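Local structure of L-methionine gamma-lyase (Fusobacterium nucleatum subsp. nucleatum, 6LXU) at residues A43-G46 / G47-A51; L62-P65 / T66-V69; N72-A75 / A76-G80. The protein belongs to the Cys/Met metabolism family of pyridoxal-phosphate-dependent enzymes and carries its cofactor covalently bound within the chain. All blocks are in the same frame, centred on the assembly; numbering follows the deposited sequence.

Interaction 1 (A43-G46 / G47-A51)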
# COMPACT_ATOMS: atom_id res chain seq x y z
N ALA A 43 30.93 -7.06 7.16
CA ALA A 43 31.03 -6.42 8.47
C ALA A 43 31.64 -5.03 8.35
O ALA A 43 31.16 -4.07 8.95
CB ALA A 43 31.87 -7.27 9.42
N GLU A 44 32.68 -4.93 7.52
CA GLU A 44 33.39 -3.65 7.33
C GLU A 44 32.49 -2.57 6.73
O GLU A 44 32.55 -1.42 7.15
CB GLU A 44 34.64 -3.83 6.47
CG GLU A 44 35.76 -4.63 7.14
CD GLU A 44 35.65 -6.15 6.97
OE1 GLU A 44 34.65 -6.66 6.43
OE2 GLU A 44 36.60 -6.86 7.37
N GLN A 45 31.63 -2.94 5.78
CA GLN A 45 30.68 -1.97 5.23
C GLN A 45 29.73 -1.46 6.33
O GLN A 45 29.46 -0.27 6.44
CB GLN A 45 29.88 -2.54 4.06
CG GLN A 45 28.89 -1.52 3.49
CD GLN A 45 28.12 -2.06 2.31
OE1 GLN A 45 27.33 -2.99 2.46
NE2 GLN A 45 28.35 -1.48 1.14
N GLY A 46 29.22 -2.38 7.17
CA GLY A 46 28.39 -1.95 8.29
C GLY A 46 29.12 -0.96 9.18
O GLY A 46 28.59 0.09 9.53
N GLY A 47 30.37 -1.29 9.51
CA GLY A 47 31.20 -0.38 10.32
C GLY A 47 31.39 0.99 9.69
O GLY A 47 31.28 2.00 10.36
N ARG A 48 31.64 1.01 8.38
CA ARG A 48 31.84 2.28 7.68
C ARG A 48 30.57 3.13 7.71
O ARG A 48 30.64 4.34 7.88
CB ARG A 48 32.29 2.06 6.24
CG ARG A 48 33.74 1.61 6.14
CD ARG A 48 34.25 1.68 4.71
NE ARG A 48 33.59 0.71 3.84
CZ ARG A 48 33.97 -0.56 3.65
NH1 ARG A 48 35.04 -1.06 4.27
NH2 ARG A 48 33.28 -1.34 2.83
N ARG A 49 29.40 2.50 7.60
CA ARG A 49 28.16 3.28 7.67
C ARG A 49 27.92 3.84 9.04
O ARG A 49 27.54 5.00 9.17
CB ARG A 49 26.97 2.46 7.20
CG ARG A 49 27.09 2.18 5.73
CD ARG A 49 25.75 1.97 5.11
NE ARG A 49 25.93 1.65 3.70
CZ ARG A 49 25.24 0.75 3.03
NH1 ARG A 49 24.27 0.07 3.62
NH2 ARG A 49 25.51 0.53 1.74
N PHE A 50 28.17 3.05 10.08
CA PHE A 50 28.03 3.54 11.45
C PHE A 50 29.05 4.62 11.81
O PHE A 50 28.78 5.47 12.65
CB PHE A 50 28.09 2.39 12.47
CG PHE A 50 26.77 1.72 12.67
CD1 PHE A 50 25.83 2.30 13.51
CD2 PHE A 50 26.44 0.55 11.99
CE1 PHE A 50 24.59 1.71 13.70
CE2 PHE A 50 25.19 -0.04 12.18
CZ PHE A 50 24.27 0.55 13.03
N ALA A 51 30.22 4.58 11.17
CA ALA A 51 31.26 5.59 11.38
C ALA A 51 31.13 6.79 10.44
O ALA A 51 32.02 7.65 10.43
CB ALA A 51 32.63 4.93 11.22

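Interaction 2 (L62-P65 / T66-V69)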
# COMPACT_ATOMS: atom_id res chain seq x y z
N LEU A 62 16.39 5.95 11.12
CA LEU A 62 17.47 6.89 10.77
C LEU A 62 17.26 7.56 9.42
O LEU A 62 17.58 8.75 9.26
CB LEU A 62 18.82 6.18 10.76
CG LEU A 62 19.28 5.56 12.08
CD1 LEU A 62 20.58 4.79 11.91
CD2 LEU A 62 19.41 6.61 13.16
N GLY A 63 16.73 6.81 8.46
CA GLY A 63 16.53 7.30 7.10
C GLY A 63 16.18 6.15 6.19
O GLY A 63 16.44 5.00 6.49
N ASN A 64 15.58 6.49 5.04
CA ASN A 64 15.07 5.50 4.10
C ASN A 64 15.09 6.14 2.72
O ASN A 64 14.79 7.32 2.61
CB ASN A 64 13.63 5.12 4.53
CG ASN A 64 12.93 4.21 3.55
OD1 ASN A 64 12.54 4.62 2.46
ND2 ASN A 64 12.75 2.94 3.95
N PRO A 65 15.44 5.38 1.67
CA PRO A 65 15.58 6.04 0.36
C PRO A 65 14.31 6.69 -0.18
O PRO A 65 14.38 7.74 -0.81
CB PRO A 65 16.13 4.96 -0.56
CG PRO A 65 16.25 3.73 0.24
CD PRO A 65 15.86 3.98 1.64
N THR A 66 13.14 6.07 0.03
CA THR A 66 11.89 6.71 -0.38
C THR A 66 11.71 8.04 0.36
O THR A 66 11.43 9.07 -0.22
CB THR A 66 10.68 5.78 -0.15
OG1 THR A 66 10.92 4.52 -0.76
CG2 THR A 66 9.41 6.42 -0.68
N THR A 67 11.92 8.00 1.67
CA THR A 67 11.78 9.19 2.49
C THR A 67 12.80 10.26 2.12
O THR A 67 12.48 11.45 2.15
CB THR A 67 11.87 8.79 3.96
OG1 THR A 67 10.94 7.72 4.15
CG2 THR A 67 11.52 9.94 4.86
N THR A 68 14.02 9.85 1.79
CA THR A 68 15.03 10.81 1.36
C THR A 68 14.58 11.65 0.17
O THR A 68 14.83 12.86 0.12
CB THR A 68 16.35 10.10 1.03
OG1 THR A 68 16.85 9.54 2.24
CG2 THR A 68 17.39 11.05 0.44
N VAL A 69 13.93 11.02 -0.79
CA VAL A 69 13.41 11.75 -1.95
C VAL A 69 12.43 12.83 -1.52
O VAL A 69 12.52 13.96 -1.97
CB VAL A 69 12.80 10.81 -2.98
CG1 VAL A 69 12.05 11.57 -4.07
CG2 VAL A 69 13.90 9.97 -3.60
O HOH W 1 15.59 9.54 4.79

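Interaction 3 (N72-A75 / A76-G80)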
# COMPACT_ATOMS: atom_id res chain seq x y z
N ASN A 72 14.34 15.66 0.24
CA ASN A 72 15.03 16.50 -0.75
C ASN A 72 14.07 17.40 -1.51
O ASN A 72 14.39 18.56 -1.81
CB ASN A 72 15.79 15.63 -1.76
CG ASN A 72 16.97 14.91 -1.16
OD1 ASN A 72 17.47 15.28 -0.13
ND2 ASN A 72 17.44 13.89 -1.86
N LYS A 73 12.89 16.89 -1.82
CA LYS A 73 11.87 17.65 -2.55
C LYS A 73 11.39 18.84 -1.74
O LYS A 73 11.31 19.95 -2.26
CB LYS A 73 10.66 16.79 -2.93
CG LYS A 73 10.89 15.93 -4.14
CD LYS A 73 9.68 15.09 -4.51
CE LYS A 73 10.02 14.17 -5.66
NZ LYS A 73 10.29 14.91 -6.92
N ILE A 74 11.02 18.62 -0.48
CA ILE A 74 10.54 19.75 0.31
C ILE A 74 11.66 20.77 0.56
O ILE A 74 11.42 21.98 0.54
CB ILE A 74 9.82 19.31 1.60
CG1 ILE A 74 9.13 20.50 2.28
CG2 ILE A 74 10.76 18.64 2.59
CD1 ILE A 74 8.05 21.18 1.45
N ALA A 75 12.89 20.29 0.76
CA ALA A 75 14.01 21.22 0.88
C ALA A 75 14.16 22.06 -0.40
O ALA A 75 14.39 23.27 -0.32
CB ALA A 75 15.29 20.48 1.18
N ALA A 76 14.04 21.43 -1.57
CA ALA A 76 14.12 22.18 -2.82
C ALA A 76 13.01 23.21 -2.95
O ALA A 76 13.25 24.34 -3.41
CB ALA A 76 14.11 21.23 -4.01
N LEU A 77 11.79 22.84 -2.55
CA LEU A 77 10.66 23.76 -2.63
C LEU A 77 10.78 24.96 -1.71
O LEU A 77 10.40 26.07 -2.10
CB LEU A 77 9.35 23.02 -2.37
CG LEU A 77 8.95 22.02 -3.46
CD1 LEU A 77 7.85 21.10 -2.96
CD2 LEU A 77 8.51 22.70 -4.75
N GLU A 78 11.30 24.75 -0.50
CA GLU A 78 11.52 25.83 0.46
C GLU A 78 12.84 26.57 0.25
O GLU A 78 13.13 27.56 0.91
CB GLU A 78 11.46 25.30 1.89
CG GLU A 78 10.08 24.89 2.36
CD GLU A 78 9.13 26.04 2.67
OE1 GLU A 78 9.51 27.24 2.55
OE2 GLU A 78 7.95 25.75 3.01
N GLU A 79 13.67 26.04 -0.66
CA GLU A 79 15.01 26.57 -0.94
C GLU A 79 15.89 26.56 0.31
O GLU A 79 16.62 27.52 0.60
CB GLU A 79 14.94 27.94 -1.62
CG GLU A 79 14.19 27.88 -2.95
CD GLU A 79 14.12 29.21 -3.66
OE1 GLU A 79 15.13 29.94 -3.69
OE2 GLU A 79 13.05 29.52 -4.20
N GLY A 80 15.82 25.46 1.06
CA GLY A 80 16.71 25.20 2.17
C GLY A 80 17.67 24.07 1.90
O GLY A 80 17.57 23.36 0.89

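Interaction 1 (A43-G46 / G47-A51)
Over one face of the Arg49 guanidinium lies the side-chain amide of Gln45, the two planes 26° apart and stacked, with Gln45 CD 3.7 Å from Arg49 NH2. One turn of helix separates these residues, and their side chains run alongside each other in the same direction. Gln45 reaches this place because CG stands anti to the backbone N (chi1 -180°) and the rest of the chain is extended. The Arg48 guanidinium is covered differently: backbone, not a flat side chain, lies over one of its faces. Glu44 O sits above that plane, offset toward the rim, as does Gln45 CA, 3.6 Å from Arg48 NH2. The bend at chi3 (-67°) folds Arg48 back over the preceding turn, bringing NH1 to 3.6 Å from Glu44 CB. The ring of Phe50 meets the helix by its edge, where CD2 approaches Gly46 O to 3.3 Å.

All these contacts belong to the short alpha-helix 43-50, and successive i to i+4 bonds hold its backbone, among them Gly47 N to Ala43 O at 2.9 Å. Gly46 O serves both as the acceptor for Phe50 N, at 3.0 Å, and as the neighbour of the Phe50 ring edge. The polar ends of the side chains look past the helix. Arg48 NE forms a salt bridge with Glu54, whose other carboxylate oxygen accepts from Gln45 NE2, while Gln45 OE1 turns back to Asp41 N. Arg49 donates to the carbonyls of Ala55 and Tyr57, which fixes the rotation of its guanidinium. Glu44 instead leads away to Lys327 and Asn331 of the second subunit, and Ser358 of that subunit bonds Gly47 O.

Interaction 2 (L62-P65 / T66-V69)
The start of helix 65-78 is an N-cap built by Asn64, whose side-chain OD1 accepts from Thr66 N at 2.9 Å. The bond is weak, with an N-H...O angle of only 129°. A chi1 of 174° turns the Asn64 amide away from its own N-H and carries it forward beside the first turn, where OD1 also comes to 3.4 Å from Thr66 CB. Asn64 and Thr66 lie flank to flank, whereas Thr67 crosses Asn64 at about a right angle, its OG1 3.8 Å from Asn64 CB. The other end of the cap amide is held too: Asn64 ND2 donates to Tyr33 O and Thr60 OG1, bonds that fix the plane of the group, and Thr66 OG1 bonds with Pro31 O and Tyr33 N, tying this turn to the loop ahead of helix 43-50.

The main chain of Asn64 takes part as well. Its carbonyl O receives Thr68 N at 2.8 Å. A water accepts from Asn64 N at 3.1 Å and from Thr68 OG1 at 2.8 Å, bridging the last loop residue to the first turn; Thr68 OG1 is also bonded to Tyr57 OH. Pro65, which has no N-H to offer, occupies the first helical position and packs on Phe38 and on Tyr25 of the third subunit. One turn on, Val69 N makes a weak bond to Pro65 O at 3.3 Å. An Asn cap followed by proline at the first helical position is a classic way to begin an alpha-helix.

Interaction 3 (N72-A75 / A76-G80)
Ile74 and Leu77 make the apolar contact along the last turns of helix 65-78, their CD1 methyls 4.4 Å apart. Ile74 CD1 also lies 4.3 Å from Glu78 CG. Leu77 CG, beside its own backbone N (chi1 -69°), leans back over Lys73 O at 3.4 Å, the same carbonyl that accepts Leu77 N. Ala75 CB meets Gly80 O at 3.7 Å where the chain turns back. That turn is a Schellman motif: Glu79 has positive phi (59°), and Gly80 N bonds to Ala75 O at 3.0 Å and Glu79 N, weakly, to Ala76 O.

Further out, Ile74 rests on Leu224 and Val226 of strand 223-227, and Leu77 packs on Leu11 and Thr14 of helix 11-17. Glu78 OE2 is gripped by His208 NE2 and Asn188 ND2, while the Glu79 carboxylate forms salt bridges with Lys8, Lys197 and Lys200, and Lys197 NZ also donates to Leu77 O. Lysine charges gathered at this C-terminal end would probably offset both the carboxylate and the negative end of the helix dipole.

In the fold
Followed from the N terminus, the three contacts stand in series, neither nested nor crossed, and each closes only a local turn. Interaction 1, centred about 37 Å from the centre of the chain, lies within helix 43-50, which meets the second subunit. The chain then runs through a loop to interaction 2, whose nearest atoms come within about 5 Å of interaction 1 without touching. Interaction 2 opens helix 65-78 beside helix 250-260, and interaction 3, its centre about 15 Å from that of interaction 2, ends it beside helix 11-17 and strand 223-227. One helix thus leads from a subunit-facing start to the seven-stranded sheet, whose outermost strand within this chain, 82-86, follows directly.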